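Local coordinates for protein ORF98 PTP-2 (Cydia pomonella granulosis virus, PDB 6I28) that probably removes phosphate from phosphotyrosine and phosphoserine or phosphothreonine of protein substrates, as dual-specificity phosphatases do, at residues Y117-T122 against Q132-K137. Sequence-based numbering, arbitrary orientation.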
# COMPACT_ATOMS: atom_id res chain seq x y z
N TYR A 117 3.46 -3.68 -4.38
CA TYR A 117 3.97 -4.97 -3.95
C TYR A 117 2.83 -5.97 -3.76
O TYR A 117 2.94 -7.14 -4.17
CB TYR A 117 4.71 -4.83 -2.62
CG TYR A 117 5.23 -6.17 -2.10
CD1 TYR A 117 6.08 -6.93 -2.82
CD2 TYR A 117 4.83 -6.65 -0.88
CE1 TYR A 117 6.57 -8.17 -2.34
CE2 TYR A 117 5.27 -7.86 -0.36
CZ TYR A 117 6.13 -8.63 -1.09
OH TYR A 117 6.61 -9.85 -0.62
N TYR A 118 1.72 -5.53 -3.15
CA TYR A 118 0.56 -6.39 -3.09
C TYR A 118 0.13 -6.88 -4.45
O TYR A 118 -0.16 -8.06 -4.60
CB TYR A 118 -0.59 -5.70 -2.36
CG TYR A 118 -1.76 -6.60 -2.18
CD1 TYR A 118 -1.76 -7.50 -1.13
CD2 TYR A 118 -2.84 -6.63 -3.08
CE1 TYR A 118 -2.78 -8.36 -0.94
CE2 TYR A 118 -3.92 -7.52 -2.84
CZ TYR A 118 -3.85 -8.40 -1.78
OH TYR A 118 -4.84 -9.32 -1.49
N ILE A 119 0.17 -6.02 -5.49
CA ILE A 119 -0.23 -6.45 -6.82
C ILE A 119 0.82 -7.35 -7.47
O ILE A 119 0.47 -8.35 -8.12
CB ILE A 119 -0.55 -5.17 -7.65
CG1 ILE A 119 -1.84 -4.51 -7.10
CG2 ILE A 119 -0.65 -5.46 -9.15
CD1 ILE A 119 -2.22 -3.25 -7.80
N MET A 120 2.11 -7.03 -7.30
CA MET A 120 3.18 -7.90 -7.76
C MET A 120 3.05 -9.30 -7.20
O MET A 120 3.11 -10.28 -7.94
CB MET A 120 4.55 -7.34 -7.35
CG MET A 120 4.93 -6.03 -7.95
SD MET A 120 6.43 -5.38 -7.23
CE MET A 120 7.54 -6.76 -7.41
N ARG A 121 2.73 -9.42 -5.92
CA ARG A 121 2.80 -10.72 -5.31
C ARG A 121 1.52 -11.53 -5.48
O ARG A 121 1.58 -12.76 -5.66
CB ARG A 121 3.11 -10.55 -3.81
CG ARG A 121 3.15 -11.86 -3.06
CD ARG A 121 3.87 -11.68 -1.74
NE ARG A 121 3.59 -12.73 -0.76
CZ ARG A 121 4.16 -12.80 0.45
NH1 ARG A 121 5.06 -11.92 0.82
NH2 ARG A 121 3.84 -13.77 1.29
N THR A 122 0.36 -10.89 -5.46
CA THR A 122 -0.88 -11.62 -5.70
C THR A 122 -1.03 -12.00 -7.18
O THR A 122 -1.66 -13.02 -7.50
CB THR A 122 -2.11 -10.81 -5.24
OG1 THR A 122 -2.21 -9.53 -5.89
CG2 THR A 122 -2.13 -10.64 -3.67
N GLN A 132 3.16 0.14 -13.78
CA GLN A 132 2.33 0.74 -14.81
C GLN A 132 0.84 0.57 -14.54
O GLN A 132 0.07 1.50 -14.76
CB GLN A 132 2.71 0.18 -16.19
CG GLN A 132 4.18 0.44 -16.59
CD GLN A 132 4.47 1.90 -17.00
OE1 GLN A 132 5.61 2.37 -16.92
NE2 GLN A 132 3.44 2.63 -17.41
N TYR A 133 0.41 -0.60 -14.05
CA TYR A 133 -1.01 -0.76 -13.73
C TYR A 133 -1.45 0.29 -12.71
O TYR A 133 -2.45 1.00 -12.91
CB TYR A 133 -1.32 -2.18 -13.22
CG TYR A 133 -2.81 -2.36 -12.96
CD1 TYR A 133 -3.69 -2.76 -13.97
CD2 TYR A 133 -3.36 -2.07 -11.70
CE1 TYR A 133 -5.05 -2.89 -13.74
CE2 TYR A 133 -4.73 -2.19 -11.45
CZ TYR A 133 -5.57 -2.60 -12.48
OH TYR A 133 -6.94 -2.71 -12.23
N VAL A 134 -0.72 0.40 -11.60
CA VAL A 134 -1.09 1.38 -10.58
C VAL A 134 -1.01 2.80 -11.12
O VAL A 134 -1.87 3.63 -10.81
CB VAL A 134 -0.24 1.22 -9.30
CG1 VAL A 134 -0.49 2.42 -8.45
CG2 VAL A 134 -0.52 -0.12 -8.68
N TYR A 135 0.02 3.10 -11.93
CA TYR A 135 0.25 4.46 -12.39
C TYR A 135 -0.84 4.90 -13.36
O TYR A 135 -1.18 6.08 -13.42
CB TYR A 135 1.60 4.56 -13.10
CG TYR A 135 2.03 5.99 -13.44
CD1 TYR A 135 1.65 6.58 -14.65
CD2 TYR A 135 2.83 6.72 -12.58
CE1 TYR A 135 2.04 7.88 -14.96
CE2 TYR A 135 3.23 8.02 -12.89
CZ TYR A 135 2.83 8.59 -14.07
OH TYR A 135 3.22 9.86 -14.37
N GLY A 136 -1.42 3.94 -14.08
CA GLY A 136 -2.57 4.23 -14.90
C GLY A 136 -3.78 4.72 -14.14
O GLY A 136 -4.64 5.38 -14.74
N LYS A 137 -3.90 4.40 -12.84
CA LYS A 137 -5.03 4.90 -12.05
C LYS A 137 -4.66 6.10 -11.18
O LYS A 137 -5.52 6.95 -10.92
CB LYS A 137 -5.61 3.80 -11.15
CG LYS A 137 -5.82 2.43 -11.84
CD LYS A 137 -7.30 2.21 -12.31
CE LYS A 137 -7.56 0.75 -12.74
NZ LYS A 137 -8.68 0.13 -11.96
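Ile119 and Val134 face each other across two successive helices, 110-123 and 127-137, and form the closest CA pair, 8.7 Å apart. The two helices, joined by a short loop, pack together in the catalytic domain of the dual-specificity phosphatase family, and apolar side chains alone make the contact. Ile119 carries one side of it by itself: its CB points toward the second helix, CG1 lies beside the backbone N (chi1 -69°), and the extended chain beyond (chi2 179°) places CD1 against that helix. There CD1 meets the CG2 branch of Val134 at 3.7 Å, the two side chains meeting at a slant. The same methyl also approaches the ring of Tyr133 obliquely, with CD1 of Ile119 4.2 Å from CD2 of Tyr133. Ile14, from the loop between strands 11-13 and 18-21, touches both Ile119 and Val134, and Ala130 adds to the packing on Ile119 from one turn earlier in the second helix. Tyr133, at the exposed margin of the contact, also touches Asn15, lies near a bound glycerol, and receives a weak hydrogen bond from NZ of Lys137 to its OH.

On the first helix, Tyr118 packs against helix 82-95, and CG2 of Thr122 sits 3.4 Å above its ring plane, near the rim. The carbonyl of Tyr118 is gripped twice, from opposite faces of its plane: by N of Thr122 and, 2.8 Å from Tyr118 O, by Thr122 OG1.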